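Long-range contact in alpha-glucosidase ([Eubacterium] rectale, PDB 6PNR), which probably hydrolyses alpha-linked sulfoquinovosides derived from sulfolipid, as a family 31 glycoside hydrolase: residues R546-T560 with F654-G666. Residues are numbered along the deposited sequence; the frame is centred on the assembly and turned at random.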
loop_
_atom_site.group_PDB
_atom_site.type_symbol
_atom_site.label_atom_id
_atom_site.label_comp_id
_atom_site.label_asym_id
_atom_site.label_seq_id
_atom_site.Cartn_x
_atom_site.Cartn_y
_atom_site.Cartn_z
ATOM N N ARG A 546 -16.263 -18.599 -38.534
ATOM C CA ARG A 546 -17.375 -17.664 -38.660
ATOM C C ARG A 546 -16.985 -16.261 -38.196
ATOM O O ARG A 546 -17.244 -15.271 -38.896
ATOM C CB ARG A 546 -18.575 -18.184 -37.877
ATOM C CG ARG A 546 -19.645 -17.133 -37.582
ATOM C CD ARG A 546 -20.834 -17.782 -36.894
ATOM N NE ARG A 546 -21.872 -16.834 -36.533
ATOM C CZ ARG A 546 -21.824 -16.028 -35.480
ATOM N NH1 ARG A 546 -20.766 -16.035 -34.664
ATOM N NH2 ARG A 546 -22.843 -15.212 -35.244
ATOM N N LEU A 547 -16.351 -16.154 -37.019
ATOM C CA LEU A 547 -15.999 -14.837 -36.491
ATOM C C LEU A 547 -15.040 -14.109 -37.424
ATOM O O LEU A 547 -15.189 -12.905 -37.668
ATOM C CB LEU A 547 -15.388 -14.969 -35.089
ATOM C CG LEU A 547 -16.242 -15.690 -34.025
ATOM C CD1 LEU A 547 -15.499 -15.840 -32.703
ATOM C CD2 LEU A 547 -17.593 -15.014 -33.801
ATOM N N VAL A 548 -14.051 -14.820 -37.954
ATOM C CA VAL A 548 -13.091 -14.185 -38.844
ATOM C C VAL A 548 -13.764 -13.807 -40.160
ATOM O O VAL A 548 -13.483 -12.748 -40.732
ATOM C CB VAL A 548 -11.884 -15.117 -39.046
ATOM C CG1 VAL A 548 -11.006 -14.636 -40.181
ATOM C CG2 VAL A 548 -11.078 -15.227 -37.729
ATOM N N ASP A 549 -14.672 -14.655 -40.652
ATOM C CA ASP A 549 -15.424 -14.301 -41.855
ATOM C C ASP A 549 -16.218 -13.019 -41.638
ATOM O O ASP A 549 -16.197 -12.127 -42.490
ATOM C CB ASP A 549 -16.341 -15.455 -42.269
ATOM C CG ASP A 549 -16.946 -15.265 -43.665
ATOM O OD1 ASP A 549 -16.388 -14.494 -44.471
ATOM O OD2 ASP A 549 -17.986 -15.896 -43.952
ATOM N N VAL A 550 -16.874 -12.882 -40.480
ATOM C CA VAL A 550 -17.565 -11.634 -40.161
ATOM C C VAL A 550 -16.604 -10.454 -40.239
ATOM O O VAL A 550 -16.933 -9.402 -40.804
ATOM C CB VAL A 550 -18.242 -11.725 -38.781
ATOM C CG1 VAL A 550 -18.729 -10.356 -38.337
ATOM C CG2 VAL A 550 -19.404 -12.702 -38.827
ATOM N N TYR A 551 -15.402 -10.606 -39.673
ATOM C CA TYR A 551 -14.406 -9.539 -39.754
ATOM C C TYR A 551 -14.121 -9.159 -41.202
ATOM O O TYR A 551 -14.093 -7.969 -41.538
ATOM C CB TYR A 551 -13.124 -9.971 -39.031
ATOM C CG TYR A 551 -11.913 -9.089 -39.265
ATOM C CD1 TYR A 551 -11.747 -7.892 -38.574
ATOM C CD2 TYR A 551 -10.917 -9.479 -40.152
ATOM C CE1 TYR A 551 -10.621 -7.103 -38.773
ATOM C CE2 TYR A 551 -9.801 -8.702 -40.358
ATOM C CZ TYR A 551 -9.657 -7.516 -39.674
ATOM O OH TYR A 551 -8.533 -6.760 -39.894
ATOM N N THR A 552 -13.945 -10.145 -42.086
ATOM C CA THR A 552 -13.699 -9.799 -43.486
ATOM C C THR A 552 -14.921 -9.149 -44.132
ATOM O O THR A 552 -14.774 -8.253 -44.965
ATOM C CB THR A 552 -13.262 -11.024 -44.291
ATOM O OG1 THR A 552 -14.324 -11.989 -44.333
ATOM C CG2 THR A 552 -12.006 -11.641 -43.676
ATOM N N MET A 553 -16.132 -9.577 -43.764
ATOM C CA MET A 553 -17.329 -8.952 -44.322
ATOM C C MET A 553 -17.462 -7.498 -43.875
ATOM O O MET A 553 -17.958 -6.654 -44.638
ATOM C CB MET A 553 -18.568 -9.764 -43.929
ATOM C CG MET A 553 -18.579 -11.155 -44.538
ATOM S SD MET A 553 -19.923 -12.170 -43.899
ATOM C CE MET A 553 -21.340 -11.355 -44.657
ATOM N N LEU A 554 -17.007 -7.182 -42.659
ATOM C CA LEU A 554 -17.050 -5.814 -42.158
ATOM C C LEU A 554 -16.001 -4.921 -42.807
ATOM O O LEU A 554 -16.139 -3.692 -42.751
ATOM C CB LEU A 554 -16.846 -5.792 -40.633
ATOM C CG LEU A 554 -17.956 -6.321 -39.715
ATOM C CD1 LEU A 554 -17.430 -6.593 -38.314
ATOM C CD2 LEU A 554 -19.109 -5.325 -39.649
ATOM N N ALA A 555 -14.962 -5.508 -43.399
ATOM C CA ALA A 555 -13.802 -4.745 -43.865
ATOM C C ALA A 555 -14.122 -3.507 -44.696
ATOM O O ALA A 555 -13.432 -2.487 -44.513
ATOM C CB ALA A 555 -12.872 -5.666 -44.670
ATOM N N PRO A 556 -15.076 -3.521 -45.634
ATOM C CA PRO A 556 -15.356 -2.282 -46.371
ATOM C C PRO A 556 -15.745 -1.142 -45.453
ATOM O O PRO A 556 -15.384 0.006 -45.725
ATOM C CB PRO A 556 -16.506 -2.677 -47.309
ATOM C CG PRO A 556 -16.354 -4.142 -47.497
ATOM C CD PRO A 556 -15.825 -4.670 -46.189
ATOM N N TYR A 557 -16.455 -1.432 -44.357
ATOM C CA TYR A 557 -16.766 -0.418 -43.355
ATOM C C TYR A 557 -15.534 -0.071 -42.521
ATOM O O TYR A 557 -15.208 1.109 -42.333
ATOM C CB TYR A 557 -17.913 -0.921 -42.465
ATOM C CG TYR A 557 -18.251 -0.014 -41.299
ATOM C CD1 TYR A 557 -18.716 1.283 -41.508
ATOM C CD2 TYR A 557 -18.125 -0.464 -39.979
ATOM C CE1 TYR A 557 -19.038 2.121 -40.427
ATOM C CE2 TYR A 557 -18.443 0.365 -38.896
ATOM C CZ TYR A 557 -18.890 1.650 -39.125
ATOM O OH TYR A 557 -19.198 2.463 -38.053
ATOM N N THR A 558 -14.830 -1.097 -42.029
ATOM C CA THR A 558 -13.672 -0.884 -41.162
ATOM C C THR A 558 -12.590 -0.078 -41.863
ATOM O O THR A 558 -11.947 0.779 -41.246
ATOM C CB THR A 558 -13.109 -2.227 -40.708
ATOM O OG1 THR A 558 -14.171 -3.014 -40.153
ATOM C CG2 THR A 558 -12.006 -2.024 -39.677
ATOM N N LYS A 559 -12.389 -0.329 -43.160
ATOM C CA LYS A 559 -11.421 0.446 -43.932
ATOM C C LYS A 559 -11.765 1.931 -43.932
ATOM O O LYS A 559 -10.867 2.775 -43.847
ATOM C CB LYS A 559 -11.358 -0.067 -45.370
ATOM C CG LYS A 559 -10.422 -1.226 -45.629
ATOM C CD LYS A 559 -10.724 -1.815 -47.020
ATOM C CE LYS A 559 -9.823 -2.985 -47.345
ATOM N NZ LYS A 559 -10.294 -3.709 -48.562
ATOM N N THR A 560 -13.058 2.280 -44.053
ATOM C CA THR A 560 -13.403 3.699 -44.028
ATOM C C THR A 560 -13.123 4.308 -42.655
ATOM O O THR A 560 -12.814 5.503 -42.563
ATOM C CB THR A 560 -14.871 3.932 -44.428
ATOM O OG1 THR A 560 -15.749 3.440 -43.413
ATOM C CG2 THR A 560 -15.203 3.244 -45.756
ATOM N N PHE A 654 -23.856 1.700 -44.661
ATOM C CA PHE A 654 -23.330 0.348 -44.739
ATOM C C PHE A 654 -24.351 -0.680 -44.283
ATOM O O PHE A 654 -23.985 -1.822 -43.978
ATOM C CB PHE A 654 -22.038 0.252 -43.921
ATOM C CG PHE A 654 -20.935 1.136 -44.442
ATOM C CD1 PHE A 654 -20.072 0.678 -45.423
ATOM C CD2 PHE A 654 -20.783 2.426 -43.969
ATOM C CE1 PHE A 654 -19.063 1.483 -45.910
ATOM C CE2 PHE A 654 -19.772 3.249 -44.451
ATOM C CZ PHE A 654 -18.912 2.773 -45.425
ATOM N N ALA A 655 -25.632 -0.296 -44.239
ATOM C CA ALA A 655 -26.654 -1.205 -43.733
ATOM C C ALA A 655 -26.776 -2.448 -44.601
ATOM O O ALA A 655 -27.202 -3.496 -44.117
ATOM C CB ALA A 655 -27.999 -0.488 -43.628
ATOM N N ASP A 656 -26.385 -2.360 -45.872
ATOM C CA ASP A 656 -26.443 -3.530 -46.745
ATOM C C ASP A 656 -25.425 -4.588 -46.322
ATOM O O ASP A 656 -25.713 -5.792 -46.373
ATOM C CB ASP A 656 -26.219 -3.107 -48.197
ATOM C CG ASP A 656 -24.895 -2.374 -48.400
ATOM O OD1 ASP A 656 -24.509 -1.580 -47.509
ATOM O OD2 ASP A 656 -24.237 -2.596 -49.443
ATOM N N ILE A 657 -24.225 -4.161 -45.921
ATOM C CA ILE A 657 -23.227 -5.097 -45.408
ATOM C C ILE A 657 -23.735 -5.760 -44.136
ATOM O O ILE A 657 -23.643 -6.981 -43.964
ATOM C CB ILE A 657 -21.894 -4.373 -45.144
ATOM C CG1 ILE A 657 -21.248 -3.910 -46.445
ATOM C CG2 ILE A 657 -20.966 -5.266 -44.340
ATOM C CD1 ILE A 657 -21.024 -5.013 -47.431
ATOM N N PHE A 658 -24.245 -4.953 -43.205
ATOM C CA PHE A 658 -24.718 -5.500 -41.944
ATOM C C PHE A 658 -25.870 -6.478 -42.154
ATOM O O PHE A 658 -25.989 -7.466 -41.415
ATOM C CB PHE A 658 -25.120 -4.359 -41.020
ATOM C CG PHE A 658 -24.015 -3.359 -40.781
ATOM C CD1 PHE A 658 -22.694 -3.778 -40.640
ATOM C CD2 PHE A 658 -24.295 -2.002 -40.706
ATOM C CE1 PHE A 658 -21.685 -2.863 -40.420
ATOM C CE2 PHE A 658 -23.292 -1.084 -40.481
ATOM C CZ PHE A 658 -21.984 -1.515 -40.341
ATOM N N GLU A 659 -26.716 -6.236 -43.159
ATOM C CA GLU A 659 -27.798 -7.175 -43.445
ATOM C C GLU A 659 -27.266 -8.483 -44.014
ATOM O O GLU A 659 -27.814 -9.552 -43.726
ATOM C CB GLU A 659 -28.802 -6.552 -44.415
ATOM C CG GLU A 659 -29.690 -5.498 -43.777
ATOM C CD GLU A 659 -30.586 -4.792 -44.794
ATOM O OE1 GLU A 659 -30.714 -5.284 -45.942
ATOM O OE2 GLU A 659 -31.156 -3.739 -44.435
ATOM N N GLU A 660 -26.222 -8.420 -44.847
ATOM C CA GLU A 660 -25.616 -9.646 -45.347
ATOM C C GLU A 660 -25.038 -10.470 -44.203
ATOM O O GLU A 660 -25.125 -11.704 -44.211
ATOM C CB GLU A 660 -24.524 -9.334 -46.367
ATOM C CG GLU A 660 -25.010 -8.684 -47.635
ATOM C CD GLU A 660 -23.875 -8.379 -48.597
ATOM O OE1 GLU A 660 -22.717 -8.727 -48.278
ATOM O OE2 GLU A 660 -24.142 -7.793 -49.670
ATOM N N ILE A 661 -24.454 -9.802 -43.203
ATOM C CA ILE A 661 -23.922 -10.514 -42.039
ATOM C C ILE A 661 -25.048 -11.204 -41.275
ATOM O O ILE A 661 -24.935 -12.377 -40.900
ATOM C CB ILE A 661 -23.131 -9.550 -41.134
ATOM C CG1 ILE A 661 -21.889 -9.024 -41.875
ATOM C CG2 ILE A 661 -22.777 -10.222 -39.795
ATOM C CD1 ILE A 661 -21.214 -7.865 -41.169
ATOM N N ARG A 662 -26.150 -10.488 -41.029
ATOM C CA ARG A 662 -27.281 -11.115 -40.349
ATOM C C ARG A 662 -27.814 -12.290 -41.147
ATOM O O ARG A 662 -28.099 -13.356 -40.586
ATOM C CB ARG A 662 -28.411 -10.119 -40.094
ATOM C CG ARG A 662 -29.626 -10.817 -39.448
ATOM C CD ARG A 662 -30.699 -9.867 -38.942
ATOM N NE ARG A 662 -31.195 -8.962 -39.977
ATOM C CZ ARG A 662 -30.794 -7.698 -40.109
ATOM N NH1 ARG A 662 -29.887 -7.203 -39.272
ATOM N NH2 ARG A 662 -31.293 -6.929 -41.074
ATOM N N GLU A 663 -27.943 -12.124 -42.461
ATOM C CA GLU A 663 -28.447 -13.219 -43.282
ATOM C C GLU A 663 -27.548 -14.439 -43.177
ATOM O O GLU A 663 -28.034 -15.566 -43.032
ATOM C CB GLU A 663 -28.567 -12.773 -44.735
ATOM C CG GLU A 663 -29.299 -13.767 -45.617
ATOM C CD GLU A 663 -30.510 -13.149 -46.280
ATOM O OE1 GLU A 663 -30.363 -12.064 -46.889
ATOM O OE2 GLU A 663 -31.609 -13.733 -46.173
ATOM N N LYS A 664 -26.232 -14.234 -43.236
ATOM C CA LYS A 664 -25.309 -15.362 -43.270
ATOM C C LYS A 664 -25.093 -15.977 -41.890
ATOM O O LYS A 664 -24.991 -17.202 -41.763
ATOM C CB LYS A 664 -23.970 -14.928 -43.865
ATOM C CG LYS A 664 -23.098 -16.107 -44.271
ATOM C CD LYS A 664 -21.829 -15.678 -44.980
ATOM C CE LYS A 664 -21.043 -16.900 -45.441
ATOM N NZ LYS A 664 -19.681 -16.532 -45.921
ATOM N N TYR A 665 -25.033 -15.155 -40.844
ATOM C CA TYR A 665 -24.539 -15.610 -39.552
ATOM C C TYR A 665 -25.435 -15.206 -38.389
ATOM O O TYR A 665 -25.063 -15.428 -37.230
ATOM C CB TYR A 665 -23.123 -15.074 -39.332
ATOM C CG TYR A 665 -22.052 -15.736 -40.180
ATOM C CD1 TYR A 665 -21.910 -17.125 -40.207
ATOM C CD2 TYR A 665 -21.161 -14.972 -40.928
ATOM C CE1 TYR A 665 -20.911 -17.728 -40.960
ATOM C CE2 TYR A 665 -20.165 -15.570 -41.691
ATOM C CZ TYR A 665 -20.046 -16.947 -41.697
ATOM O OH TYR A 665 -19.063 -17.537 -42.444
ATOM N N GLY A 666 -26.607 -14.635 -38.659
ATOM C CA GLY A 666 -27.479 -14.156 -37.610
ATOM C C GLY A 666 -28.335 -15.252 -37.002
ATOM O O GLY A 666 -28.165 -16.444 -37.258
HETATM O O HOH W 1 -17.826 -14.040 -46.730
#
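A single carboxylate oxygen, Asp549 OD2, is gripped twice: Tyr665 OH donates a hydrogen bond of only 2.5 Å, short for a phenol and a carboxylate, and Lys664 NZ closes a salt bridge at 2.7 Å on the syn lone pair. The other oxygen, OD1, forms a salt bridge with Lys266, so two lysines probably favour the ionised acid. The Tyr665 ring is a knob among Arg546, Asp549, Val550 and Met553, a role suited to tyrosine, whose flat ring packs while its hydroxyl reaches the acid. Arg546 lays its extended chain over one ring face, its first torsion (chi1 163°) turning CG away from the backbone N, and CG lies 3.7 Å from the Tyr665 ring centroid in a CH-pi contact. Its guanidinium then meets Tyr665 O edge-on, NH2 donating a nearly straight bond of 3.0 Å, while NH1 holds Gly642 O. Shortening this side chain to an alanine is likely to leave the carbonyls of Tyr665 and Gly642 without these donors and to strip the aliphatic cover from one ring face. In flexible Met553 a bend at the last torsion brings the methyl against Ile661, CE to CG1 3.7 Å, and Leu554 CD2 meets the edge of Phe658. Farther along, Tyr557 is the hub of an aromatic cluster, receiving the edge of Phe658 on its face and turning its own edge to the face of Phe654. The two segments run antiparallel, their axes 9.5 Å apart at closest approach, and so join helix 538-568 to helix 655-665, with Tyr557 and Phe658 both resting on Met599 of strand 599-601.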